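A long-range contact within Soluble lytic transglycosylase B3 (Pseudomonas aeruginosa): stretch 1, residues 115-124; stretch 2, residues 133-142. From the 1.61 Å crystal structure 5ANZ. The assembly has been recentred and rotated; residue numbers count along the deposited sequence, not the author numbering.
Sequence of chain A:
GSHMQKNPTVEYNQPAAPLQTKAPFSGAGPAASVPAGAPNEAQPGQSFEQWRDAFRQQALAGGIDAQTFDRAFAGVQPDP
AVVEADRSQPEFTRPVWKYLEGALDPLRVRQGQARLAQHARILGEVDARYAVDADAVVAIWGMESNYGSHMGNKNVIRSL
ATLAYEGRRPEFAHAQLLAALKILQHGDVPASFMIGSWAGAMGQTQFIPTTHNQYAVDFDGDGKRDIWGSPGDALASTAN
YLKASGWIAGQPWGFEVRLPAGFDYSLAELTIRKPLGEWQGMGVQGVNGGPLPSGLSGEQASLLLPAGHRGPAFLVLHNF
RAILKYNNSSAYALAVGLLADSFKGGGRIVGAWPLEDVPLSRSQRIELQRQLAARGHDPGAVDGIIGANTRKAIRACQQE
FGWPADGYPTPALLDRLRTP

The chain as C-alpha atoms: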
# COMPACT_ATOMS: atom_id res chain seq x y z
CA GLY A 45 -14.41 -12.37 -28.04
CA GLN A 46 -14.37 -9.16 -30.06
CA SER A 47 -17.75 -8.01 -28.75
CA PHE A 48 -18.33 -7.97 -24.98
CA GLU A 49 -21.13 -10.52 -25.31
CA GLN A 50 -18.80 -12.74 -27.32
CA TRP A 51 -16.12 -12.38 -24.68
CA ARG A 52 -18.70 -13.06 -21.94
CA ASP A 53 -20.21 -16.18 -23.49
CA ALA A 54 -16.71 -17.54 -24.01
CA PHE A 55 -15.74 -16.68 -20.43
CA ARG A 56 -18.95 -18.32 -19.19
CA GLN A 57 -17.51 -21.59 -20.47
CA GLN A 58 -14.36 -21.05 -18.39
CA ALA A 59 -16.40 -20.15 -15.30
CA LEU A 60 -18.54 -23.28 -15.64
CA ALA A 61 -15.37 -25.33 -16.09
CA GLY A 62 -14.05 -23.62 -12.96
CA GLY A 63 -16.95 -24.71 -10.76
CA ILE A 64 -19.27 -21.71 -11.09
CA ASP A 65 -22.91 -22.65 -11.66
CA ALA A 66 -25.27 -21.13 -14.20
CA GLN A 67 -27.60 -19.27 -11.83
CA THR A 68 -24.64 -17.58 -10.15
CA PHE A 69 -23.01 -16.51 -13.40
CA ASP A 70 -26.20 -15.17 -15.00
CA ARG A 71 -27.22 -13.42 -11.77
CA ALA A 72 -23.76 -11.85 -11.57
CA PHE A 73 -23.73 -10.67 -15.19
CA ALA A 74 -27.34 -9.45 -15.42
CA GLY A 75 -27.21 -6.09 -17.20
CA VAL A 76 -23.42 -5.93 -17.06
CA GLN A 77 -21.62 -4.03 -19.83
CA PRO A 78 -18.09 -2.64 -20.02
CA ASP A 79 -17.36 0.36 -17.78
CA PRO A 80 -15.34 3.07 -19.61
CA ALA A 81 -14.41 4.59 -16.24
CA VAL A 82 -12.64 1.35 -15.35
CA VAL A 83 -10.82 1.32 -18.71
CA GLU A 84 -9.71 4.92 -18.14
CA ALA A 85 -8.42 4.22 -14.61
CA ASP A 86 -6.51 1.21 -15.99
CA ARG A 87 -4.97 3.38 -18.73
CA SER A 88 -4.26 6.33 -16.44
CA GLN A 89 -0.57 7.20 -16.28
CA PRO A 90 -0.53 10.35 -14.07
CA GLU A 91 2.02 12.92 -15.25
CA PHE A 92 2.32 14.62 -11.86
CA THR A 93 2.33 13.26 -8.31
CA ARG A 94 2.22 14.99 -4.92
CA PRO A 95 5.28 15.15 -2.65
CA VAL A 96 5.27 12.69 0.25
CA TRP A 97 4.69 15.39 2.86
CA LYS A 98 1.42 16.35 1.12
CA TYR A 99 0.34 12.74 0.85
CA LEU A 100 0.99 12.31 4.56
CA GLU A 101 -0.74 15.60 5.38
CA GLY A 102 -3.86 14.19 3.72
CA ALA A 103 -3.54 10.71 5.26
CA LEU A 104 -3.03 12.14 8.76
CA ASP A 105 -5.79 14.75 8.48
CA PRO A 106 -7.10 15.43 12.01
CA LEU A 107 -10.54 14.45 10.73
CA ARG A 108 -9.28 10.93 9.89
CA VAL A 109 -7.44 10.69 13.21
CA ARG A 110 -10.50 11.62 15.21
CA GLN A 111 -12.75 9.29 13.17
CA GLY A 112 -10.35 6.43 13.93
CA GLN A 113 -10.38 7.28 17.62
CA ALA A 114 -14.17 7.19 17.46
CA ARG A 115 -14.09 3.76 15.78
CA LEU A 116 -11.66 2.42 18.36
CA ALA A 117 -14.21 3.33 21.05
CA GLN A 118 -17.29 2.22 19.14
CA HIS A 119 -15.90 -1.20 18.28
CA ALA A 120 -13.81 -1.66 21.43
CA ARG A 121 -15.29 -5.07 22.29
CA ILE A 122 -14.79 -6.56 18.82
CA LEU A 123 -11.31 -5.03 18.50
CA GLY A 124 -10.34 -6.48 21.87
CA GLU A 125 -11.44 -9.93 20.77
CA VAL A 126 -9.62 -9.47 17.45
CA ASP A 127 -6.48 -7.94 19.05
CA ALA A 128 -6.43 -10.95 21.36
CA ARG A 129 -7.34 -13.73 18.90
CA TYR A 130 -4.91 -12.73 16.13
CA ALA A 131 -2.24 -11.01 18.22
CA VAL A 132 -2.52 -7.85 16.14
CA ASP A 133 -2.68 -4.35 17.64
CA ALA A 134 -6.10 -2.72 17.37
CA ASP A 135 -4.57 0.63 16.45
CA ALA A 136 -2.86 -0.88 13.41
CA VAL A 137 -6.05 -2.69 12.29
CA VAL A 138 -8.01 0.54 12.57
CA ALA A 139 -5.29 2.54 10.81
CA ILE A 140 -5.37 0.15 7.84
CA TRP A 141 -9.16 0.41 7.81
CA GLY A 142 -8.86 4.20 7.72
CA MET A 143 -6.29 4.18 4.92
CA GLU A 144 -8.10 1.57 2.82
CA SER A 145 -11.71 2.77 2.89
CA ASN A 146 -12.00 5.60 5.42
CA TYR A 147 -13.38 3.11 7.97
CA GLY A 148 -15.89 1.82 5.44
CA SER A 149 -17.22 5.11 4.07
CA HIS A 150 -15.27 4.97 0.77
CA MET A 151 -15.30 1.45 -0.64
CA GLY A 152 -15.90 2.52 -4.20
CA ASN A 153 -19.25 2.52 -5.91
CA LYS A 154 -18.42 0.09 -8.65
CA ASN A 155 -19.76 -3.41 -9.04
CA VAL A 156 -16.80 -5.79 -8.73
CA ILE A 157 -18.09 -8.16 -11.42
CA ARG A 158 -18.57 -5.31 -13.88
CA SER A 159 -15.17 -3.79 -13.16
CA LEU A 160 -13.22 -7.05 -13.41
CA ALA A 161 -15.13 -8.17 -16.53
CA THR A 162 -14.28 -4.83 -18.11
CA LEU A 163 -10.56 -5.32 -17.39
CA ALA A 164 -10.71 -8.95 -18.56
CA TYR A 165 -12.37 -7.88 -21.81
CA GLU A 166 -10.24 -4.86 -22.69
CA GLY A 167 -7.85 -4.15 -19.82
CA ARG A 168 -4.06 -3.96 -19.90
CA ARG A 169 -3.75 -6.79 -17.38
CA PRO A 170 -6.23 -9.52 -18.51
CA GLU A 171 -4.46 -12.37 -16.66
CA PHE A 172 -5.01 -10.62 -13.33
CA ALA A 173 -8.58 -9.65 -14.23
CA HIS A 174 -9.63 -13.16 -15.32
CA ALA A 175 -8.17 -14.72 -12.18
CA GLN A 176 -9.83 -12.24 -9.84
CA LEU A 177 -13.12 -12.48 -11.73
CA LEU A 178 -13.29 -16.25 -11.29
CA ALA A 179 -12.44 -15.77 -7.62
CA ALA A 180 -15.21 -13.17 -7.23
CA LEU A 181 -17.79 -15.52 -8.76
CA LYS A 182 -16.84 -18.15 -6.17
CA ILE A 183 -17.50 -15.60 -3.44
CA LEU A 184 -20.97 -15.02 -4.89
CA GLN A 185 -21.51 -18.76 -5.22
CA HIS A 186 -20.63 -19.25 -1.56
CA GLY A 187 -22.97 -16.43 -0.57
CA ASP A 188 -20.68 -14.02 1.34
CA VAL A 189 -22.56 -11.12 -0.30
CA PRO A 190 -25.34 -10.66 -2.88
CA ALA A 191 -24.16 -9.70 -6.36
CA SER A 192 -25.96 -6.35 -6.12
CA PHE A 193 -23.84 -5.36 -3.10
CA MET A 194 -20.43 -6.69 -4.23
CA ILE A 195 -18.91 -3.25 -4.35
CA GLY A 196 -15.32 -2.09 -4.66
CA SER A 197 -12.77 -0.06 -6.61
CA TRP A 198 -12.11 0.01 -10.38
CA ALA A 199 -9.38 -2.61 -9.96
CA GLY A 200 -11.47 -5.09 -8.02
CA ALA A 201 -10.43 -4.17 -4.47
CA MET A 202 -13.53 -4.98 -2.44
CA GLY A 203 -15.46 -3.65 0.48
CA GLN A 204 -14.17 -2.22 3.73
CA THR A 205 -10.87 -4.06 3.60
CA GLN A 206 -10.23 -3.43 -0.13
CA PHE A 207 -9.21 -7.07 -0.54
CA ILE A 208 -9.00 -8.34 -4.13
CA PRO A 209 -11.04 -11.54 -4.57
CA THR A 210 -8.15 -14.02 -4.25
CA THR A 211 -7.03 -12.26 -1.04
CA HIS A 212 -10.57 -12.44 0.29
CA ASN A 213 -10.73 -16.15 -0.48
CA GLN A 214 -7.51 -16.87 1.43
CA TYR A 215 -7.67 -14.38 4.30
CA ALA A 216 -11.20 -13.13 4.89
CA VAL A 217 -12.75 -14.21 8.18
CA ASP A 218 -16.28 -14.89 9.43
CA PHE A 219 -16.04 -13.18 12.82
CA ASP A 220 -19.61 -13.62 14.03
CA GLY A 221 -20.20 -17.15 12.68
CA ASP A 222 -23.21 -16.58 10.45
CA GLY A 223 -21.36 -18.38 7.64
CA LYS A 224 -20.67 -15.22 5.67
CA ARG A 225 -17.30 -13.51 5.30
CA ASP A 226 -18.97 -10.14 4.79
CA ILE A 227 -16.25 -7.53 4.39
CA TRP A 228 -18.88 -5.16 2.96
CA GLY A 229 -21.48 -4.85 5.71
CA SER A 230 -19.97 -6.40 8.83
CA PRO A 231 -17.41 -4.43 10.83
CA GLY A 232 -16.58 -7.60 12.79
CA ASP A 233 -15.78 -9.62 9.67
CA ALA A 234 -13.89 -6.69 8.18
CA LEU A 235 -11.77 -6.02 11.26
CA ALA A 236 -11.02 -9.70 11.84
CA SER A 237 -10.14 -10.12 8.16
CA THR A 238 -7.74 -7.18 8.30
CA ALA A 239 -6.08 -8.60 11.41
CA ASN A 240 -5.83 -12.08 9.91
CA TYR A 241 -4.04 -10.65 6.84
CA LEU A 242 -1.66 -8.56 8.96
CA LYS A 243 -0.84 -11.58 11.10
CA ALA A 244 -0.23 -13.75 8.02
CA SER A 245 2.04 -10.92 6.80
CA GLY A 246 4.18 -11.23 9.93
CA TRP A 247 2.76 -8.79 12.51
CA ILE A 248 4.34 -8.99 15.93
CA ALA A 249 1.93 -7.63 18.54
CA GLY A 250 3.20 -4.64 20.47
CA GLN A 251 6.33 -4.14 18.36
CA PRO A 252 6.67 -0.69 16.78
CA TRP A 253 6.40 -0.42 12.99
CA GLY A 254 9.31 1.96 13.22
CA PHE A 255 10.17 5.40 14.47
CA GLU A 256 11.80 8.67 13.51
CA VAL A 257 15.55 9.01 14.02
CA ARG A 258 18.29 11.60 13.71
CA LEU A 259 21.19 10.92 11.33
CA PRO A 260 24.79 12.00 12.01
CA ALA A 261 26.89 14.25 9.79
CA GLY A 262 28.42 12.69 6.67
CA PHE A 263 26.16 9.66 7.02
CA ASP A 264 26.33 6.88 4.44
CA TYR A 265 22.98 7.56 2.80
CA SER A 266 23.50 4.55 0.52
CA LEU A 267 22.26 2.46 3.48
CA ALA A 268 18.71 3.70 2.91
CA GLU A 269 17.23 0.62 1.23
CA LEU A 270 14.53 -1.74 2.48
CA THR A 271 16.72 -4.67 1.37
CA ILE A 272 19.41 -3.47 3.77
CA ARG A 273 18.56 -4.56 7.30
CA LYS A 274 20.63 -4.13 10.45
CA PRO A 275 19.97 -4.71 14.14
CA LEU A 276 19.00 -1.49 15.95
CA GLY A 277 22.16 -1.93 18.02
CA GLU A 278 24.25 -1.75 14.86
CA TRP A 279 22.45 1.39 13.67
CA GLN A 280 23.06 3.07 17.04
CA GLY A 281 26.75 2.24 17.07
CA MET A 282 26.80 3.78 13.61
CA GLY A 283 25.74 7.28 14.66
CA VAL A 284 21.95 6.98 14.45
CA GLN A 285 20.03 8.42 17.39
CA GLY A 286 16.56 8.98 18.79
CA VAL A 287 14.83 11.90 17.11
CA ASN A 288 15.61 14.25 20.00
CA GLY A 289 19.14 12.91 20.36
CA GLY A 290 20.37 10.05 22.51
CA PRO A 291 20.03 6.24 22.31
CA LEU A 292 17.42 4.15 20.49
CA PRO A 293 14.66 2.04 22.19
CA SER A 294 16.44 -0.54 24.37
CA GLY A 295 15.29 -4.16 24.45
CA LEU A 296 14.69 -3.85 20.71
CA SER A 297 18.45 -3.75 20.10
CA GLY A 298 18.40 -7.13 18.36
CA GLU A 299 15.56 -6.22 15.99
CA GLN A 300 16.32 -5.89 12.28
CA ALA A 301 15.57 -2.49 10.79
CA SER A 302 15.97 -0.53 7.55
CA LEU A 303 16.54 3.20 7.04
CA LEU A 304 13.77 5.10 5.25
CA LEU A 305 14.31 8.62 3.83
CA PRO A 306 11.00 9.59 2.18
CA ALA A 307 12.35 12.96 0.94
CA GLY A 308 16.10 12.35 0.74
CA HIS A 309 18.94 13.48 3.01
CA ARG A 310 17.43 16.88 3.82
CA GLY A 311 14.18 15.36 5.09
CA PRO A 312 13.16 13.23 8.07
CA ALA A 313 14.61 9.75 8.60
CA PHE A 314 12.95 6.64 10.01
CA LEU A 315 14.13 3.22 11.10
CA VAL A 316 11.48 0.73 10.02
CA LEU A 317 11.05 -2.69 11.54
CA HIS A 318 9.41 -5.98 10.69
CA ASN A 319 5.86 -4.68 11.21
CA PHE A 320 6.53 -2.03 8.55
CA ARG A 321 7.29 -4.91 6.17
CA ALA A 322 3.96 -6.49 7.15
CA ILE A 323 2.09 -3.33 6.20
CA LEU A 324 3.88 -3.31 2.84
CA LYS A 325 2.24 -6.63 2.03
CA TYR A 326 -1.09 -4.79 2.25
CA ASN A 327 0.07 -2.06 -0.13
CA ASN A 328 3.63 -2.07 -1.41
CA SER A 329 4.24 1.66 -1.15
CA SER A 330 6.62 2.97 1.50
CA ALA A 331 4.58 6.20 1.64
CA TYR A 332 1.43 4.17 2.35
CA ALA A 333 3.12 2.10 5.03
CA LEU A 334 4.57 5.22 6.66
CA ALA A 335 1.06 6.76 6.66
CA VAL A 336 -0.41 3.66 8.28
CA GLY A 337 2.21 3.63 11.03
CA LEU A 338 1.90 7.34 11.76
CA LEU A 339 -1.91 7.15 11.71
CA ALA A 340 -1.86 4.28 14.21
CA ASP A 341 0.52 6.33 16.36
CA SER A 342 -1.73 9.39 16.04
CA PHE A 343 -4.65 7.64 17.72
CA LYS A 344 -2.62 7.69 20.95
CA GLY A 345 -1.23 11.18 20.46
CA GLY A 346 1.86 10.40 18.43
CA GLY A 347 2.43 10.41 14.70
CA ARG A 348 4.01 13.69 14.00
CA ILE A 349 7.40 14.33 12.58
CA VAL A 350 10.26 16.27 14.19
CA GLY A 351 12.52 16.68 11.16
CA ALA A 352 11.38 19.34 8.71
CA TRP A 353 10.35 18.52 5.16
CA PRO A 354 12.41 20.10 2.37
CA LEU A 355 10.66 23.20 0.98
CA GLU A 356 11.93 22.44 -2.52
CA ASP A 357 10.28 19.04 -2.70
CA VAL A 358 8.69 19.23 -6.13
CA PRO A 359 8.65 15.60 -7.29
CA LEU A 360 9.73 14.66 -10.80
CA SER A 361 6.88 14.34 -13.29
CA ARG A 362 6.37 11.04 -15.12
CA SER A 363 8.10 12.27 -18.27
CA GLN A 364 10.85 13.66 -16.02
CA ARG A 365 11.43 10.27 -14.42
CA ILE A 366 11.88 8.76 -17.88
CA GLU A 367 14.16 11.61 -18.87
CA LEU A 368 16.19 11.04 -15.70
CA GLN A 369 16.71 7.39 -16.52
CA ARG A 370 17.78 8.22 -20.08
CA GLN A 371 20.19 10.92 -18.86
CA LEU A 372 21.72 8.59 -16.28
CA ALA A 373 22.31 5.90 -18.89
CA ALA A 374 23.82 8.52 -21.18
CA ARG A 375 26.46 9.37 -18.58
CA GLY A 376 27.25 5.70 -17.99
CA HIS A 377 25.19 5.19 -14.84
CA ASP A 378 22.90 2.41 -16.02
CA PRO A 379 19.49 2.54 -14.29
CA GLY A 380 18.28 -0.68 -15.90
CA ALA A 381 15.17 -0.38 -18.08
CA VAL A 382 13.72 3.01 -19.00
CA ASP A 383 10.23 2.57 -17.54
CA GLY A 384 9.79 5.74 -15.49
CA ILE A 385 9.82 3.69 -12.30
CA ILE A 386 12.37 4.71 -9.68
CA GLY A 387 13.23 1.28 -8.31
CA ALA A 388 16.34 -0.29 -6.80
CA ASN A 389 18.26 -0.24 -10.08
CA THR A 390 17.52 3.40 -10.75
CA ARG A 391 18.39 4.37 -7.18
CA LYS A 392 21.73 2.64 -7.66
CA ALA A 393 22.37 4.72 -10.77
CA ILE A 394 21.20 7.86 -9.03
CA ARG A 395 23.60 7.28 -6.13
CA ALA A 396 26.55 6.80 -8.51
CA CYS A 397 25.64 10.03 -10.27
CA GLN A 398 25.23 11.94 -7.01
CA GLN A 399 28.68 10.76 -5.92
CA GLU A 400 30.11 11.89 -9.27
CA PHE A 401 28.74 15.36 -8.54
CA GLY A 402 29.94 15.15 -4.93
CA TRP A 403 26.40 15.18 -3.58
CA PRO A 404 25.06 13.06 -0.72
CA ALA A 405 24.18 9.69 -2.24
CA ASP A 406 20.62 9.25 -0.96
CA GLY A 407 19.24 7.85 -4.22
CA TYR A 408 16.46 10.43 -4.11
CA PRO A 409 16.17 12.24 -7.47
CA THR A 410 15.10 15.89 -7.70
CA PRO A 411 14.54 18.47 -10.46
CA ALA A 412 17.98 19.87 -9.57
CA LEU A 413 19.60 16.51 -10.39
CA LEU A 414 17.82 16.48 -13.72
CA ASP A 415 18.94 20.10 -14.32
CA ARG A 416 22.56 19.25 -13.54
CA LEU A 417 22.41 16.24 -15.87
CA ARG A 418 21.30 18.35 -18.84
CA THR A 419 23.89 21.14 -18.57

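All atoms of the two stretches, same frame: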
# COMPACT_ATOMS: atom_id res chain seq x y z
N ARG A 115 -13.88 5.17 16.11
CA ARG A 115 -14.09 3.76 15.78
C ARG A 115 -13.48 2.83 16.82
O ARG A 115 -14.02 1.76 17.11
CB ARG A 115 -13.52 3.45 14.40
CG ARG A 115 -14.23 4.22 13.29
CD ARG A 115 -15.70 3.87 13.27
NE ARG A 115 -16.45 4.68 12.32
CZ ARG A 115 -16.93 4.23 11.16
NH1 ARG A 115 -16.75 2.97 10.82
NH2 ARG A 115 -17.61 5.04 10.36
N LEU A 116 -12.33 3.22 17.35
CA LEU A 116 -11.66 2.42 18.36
C LEU A 116 -12.57 2.29 19.59
O LEU A 116 -12.61 1.24 20.23
CB LEU A 116 -10.30 3.04 18.73
CG LEU A 116 -9.18 2.73 17.73
CD1 LEU A 116 -8.06 3.75 17.87
CD2 LEU A 116 -8.66 1.29 17.92
N ALA A 117 -13.30 3.36 19.91
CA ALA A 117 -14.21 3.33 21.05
C ALA A 117 -15.48 2.56 20.72
O ALA A 117 -15.95 1.76 21.53
CB ALA A 117 -14.54 4.74 21.50
N GLN A 118 -16.02 2.80 19.53
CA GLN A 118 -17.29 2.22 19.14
C GLN A 118 -17.20 0.71 19.06
O GLN A 118 -18.11 -0.01 19.49
CB GLN A 118 -17.75 2.79 17.80
CG GLN A 118 -19.01 2.13 17.23
CD GLN A 118 -19.34 2.62 15.83
OE1 GLN A 118 -18.61 3.42 15.24
NE2 GLN A 118 -20.44 2.13 15.29
N HIS A 119 -16.09 0.23 18.51
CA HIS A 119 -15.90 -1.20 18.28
C HIS A 119 -14.93 -1.82 19.27
O HIS A 119 -14.28 -2.82 18.96
CB HIS A 119 -15.42 -1.43 16.85
CG HIS A 119 -16.37 -0.96 15.82
ND1 HIS A 119 -17.66 -1.45 15.71
CD2 HIS A 119 -16.24 -0.03 14.84
CE1 HIS A 119 -18.28 -0.83 14.72
NE2 HIS A 119 -17.44 0.02 14.17
N ALA A 120 -14.82 -1.24 20.46
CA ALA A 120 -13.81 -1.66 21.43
C ALA A 120 -13.91 -3.15 21.77
O ALA A 120 -12.90 -3.82 21.90
CB ALA A 120 -13.91 -0.81 22.70
N ARG A 121 -15.13 -3.66 21.92
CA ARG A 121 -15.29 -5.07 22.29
C ARG A 121 -14.78 -5.99 21.19
O ARG A 121 -13.94 -6.86 21.44
CB ARG A 121 -16.75 -5.40 22.59
CG ARG A 121 -16.89 -6.82 23.09
CD ARG A 121 -18.30 -7.12 23.52
NE ARG A 121 -19.16 -7.51 22.41
CZ ARG A 121 -20.40 -7.97 22.56
NH1 ARG A 121 -20.92 -8.10 23.77
NH2 ARG A 121 -21.12 -8.31 21.49
N ILE A 122 -15.28 -5.82 19.97
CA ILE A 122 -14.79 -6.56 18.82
C ILE A 122 -13.27 -6.45 18.63
O ILE A 122 -12.58 -7.44 18.45
CB ILE A 122 -15.48 -6.10 17.53
CG1 ILE A 122 -16.91 -6.67 17.48
CG2 ILE A 122 -14.70 -6.54 16.31
CD1 ILE A 122 -17.70 -6.17 16.29
N LEU A 123 -12.74 -5.23 18.70
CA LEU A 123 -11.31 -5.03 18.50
C LEU A 123 -10.49 -5.74 19.57
O LEU A 123 -9.40 -6.26 19.29
CB LEU A 123 -10.98 -3.54 18.46
CG LEU A 123 -11.44 -2.85 17.17
CD1 LEU A 123 -11.47 -1.33 17.33
CD2 LEU A 123 -10.51 -3.25 16.02
N GLY A 124 -11.02 -5.78 20.79
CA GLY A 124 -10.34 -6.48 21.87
C GLY A 124 -10.27 -7.96 21.58
O GLY A 124 -9.23 -8.60 21.78
N ASP A 133 -2.29 -5.56 16.93
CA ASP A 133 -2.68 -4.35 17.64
C ASP A 133 -3.89 -3.69 17.00
O ASP A 133 -3.93 -3.49 15.79
CB ASP A 133 -1.51 -3.37 17.69
CG ASP A 133 -0.33 -3.95 18.45
OD1 ASP A 133 -0.31 -3.82 19.69
OD2 ASP A 133 0.55 -4.57 17.83
N ALA A 134 -4.86 -3.33 17.84
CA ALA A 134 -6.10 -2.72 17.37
C ALA A 134 -5.81 -1.44 16.61
O ALA A 134 -6.50 -1.13 15.63
CB ALA A 134 -7.02 -2.43 18.54
N ASP A 135 -4.82 -0.67 17.06
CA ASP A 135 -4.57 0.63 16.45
C ASP A 135 -4.10 0.46 15.02
O ASP A 135 -4.43 1.26 14.14
CB ASP A 135 -3.55 1.44 17.24
CG ASP A 135 -4.09 1.96 18.57
OD1 ASP A 135 -5.32 1.90 18.80
OD2 ASP A 135 -3.26 2.43 19.39
N ALA A 136 -3.34 -0.60 14.76
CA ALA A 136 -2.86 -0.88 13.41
C ALA A 136 -4.00 -1.37 12.51
O ALA A 136 -4.11 -0.92 11.37
CB ALA A 136 -1.74 -1.90 13.42
N VAL A 137 -4.85 -2.25 13.03
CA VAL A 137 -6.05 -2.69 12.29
C VAL A 137 -6.92 -1.49 11.91
O VAL A 137 -7.33 -1.35 10.75
CB VAL A 137 -6.88 -3.68 13.12
CG1 VAL A 137 -8.18 -4.06 12.40
CG2 VAL A 137 -6.08 -4.95 13.39
N VAL A 138 -7.17 -0.61 12.86
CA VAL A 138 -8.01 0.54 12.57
C VAL A 138 -7.31 1.53 11.63
O VAL A 138 -7.95 2.13 10.78
CB VAL A 138 -8.47 1.24 13.88
CG1 VAL A 138 -9.13 2.60 13.58
CG2 VAL A 138 -9.46 0.32 14.63
N ALA A 139 -5.98 1.66 11.73
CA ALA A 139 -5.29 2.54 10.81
C ALA A 139 -5.39 2.03 9.37
O ALA A 139 -5.57 2.81 8.45
CB ALA A 139 -3.81 2.71 11.22
N ILE A 140 -5.26 0.72 9.19
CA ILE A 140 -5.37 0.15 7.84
C ILE A 140 -6.78 0.42 7.30
O ILE A 140 -6.97 0.80 6.13
CB ILE A 140 -5.07 -1.36 7.85
CG1 ILE A 140 -3.58 -1.64 8.13
CG2 ILE A 140 -5.52 -2.02 6.51
CD1 ILE A 140 -2.62 -1.52 6.94
N TRP A 141 -7.77 0.20 8.16
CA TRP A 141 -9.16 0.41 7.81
C TRP A 141 -9.39 1.86 7.37
O TRP A 141 -10.08 2.15 6.40
CB TRP A 141 -10.02 0.08 9.02
CG TRP A 141 -11.50 -0.05 8.84
CD1 TRP A 141 -12.20 -0.36 7.70
CD2 TRP A 141 -12.47 0.09 9.88
NE1 TRP A 141 -13.55 -0.43 7.99
CE2 TRP A 141 -13.73 -0.15 9.32
CE3 TRP A 141 -12.38 0.38 11.25
CZ2 TRP A 141 -14.90 -0.10 10.08
CZ3 TRP A 141 -13.53 0.42 12.00
CH2 TRP A 141 -14.78 0.19 11.42
N GLY A 142 -8.79 2.80 8.10
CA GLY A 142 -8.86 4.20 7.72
C GLY A 142 -8.21 4.49 6.38
O GLY A 142 -8.76 5.22 5.55

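Helices can pack with no hydrogen bond between them, their side chains meeting by van der Waals contact, and the contact between residues 115-124 and 133-142 of Soluble lytic transglycosylase B3 is a compact example. The first stretch is not one continuous helix. One helix runs through Gln118, and His119 then leaves helical geometry, with phi/psi of -106/27°, before a second begins at Ala120. His119 is thus both the first residue beyond one helix and the N-cap position of the next. His119 N still donates to Arg115 O at 2.9 Å, closing the first helix, and His119 O accepts from Leu123 N at 2.9 Å, opening the second; only a weak bond, Ala120 N to Ala117 O at 3.4 Å, reaches across the break.

The second stretch is simpler. Asp133 occupies the N-cap position, although its side chain makes no capping bond, and a helix begins at Ala134 and runs through Gly142 and on beyond the stretch. Its repeat is illustrated by Val138 N to Ala134 O and Gly142 N to Val138 O, each 2.9 Å. The axes of helices 120-124 and 134-142 approach to 10.8 Å, and their N-to-C directions differ by 113°. So steep an angle does not favour a long ladder of paired residues. The backbones come near at separate places instead: the CA atoms of Leu123 and Ala134 are 5.8 Å apart, those of Leu116 and Val138 7.1 Å. The small side chain of Ala134 points toward the first stretch, and its CB lies 4.1 Å from Leu123 CB.

Around this point the contact is apolar. Val138, one turn beyond Ala134, meets leucines from both helices of the first stretch: its CG2 lies 3.5 Å from Leu116 CD2 and 3.7 Å from Leu123 CD1. The broken helix therefore presents two leucines to one valine methyl group. Leu116 starts sideways at its CA-to-CB bond, but its end comes nearer, and CD2 also reaches to 4.1 Å from Ala134 CB. Its other methyl, CD1, sits 3.4 Å from Asp135 OD1, a close van der Waals approach of an apolar group to a carboxylate oxygen. Asp135 behaves similarly to Leu116 in one respect: its CA-to-CB bond points away, yet the end of its side chain turns back.

Farther along, Trp141 contributes the largest covered area of any residue here, 73 Å² of the 407 Å² buried in total. Its CH2 atom is approached by both Arg115 and His119, from NH1 at 3.5 Å and CD2 at 3.7 Å respectively. The arginine meets the indole with the edge of its guanidinium, so the two groups do not lie flat against one another. The imidazole and the six-membered ring of Trp141 are likewise oblique, with centroids 5.7 Å apart and planes at 53°. Trp141 NE1 is hydrogen-bonded elsewhere in the structure. The general lesson is that two segments of a chain can bury an extensive contact without any hydrogen bond between them.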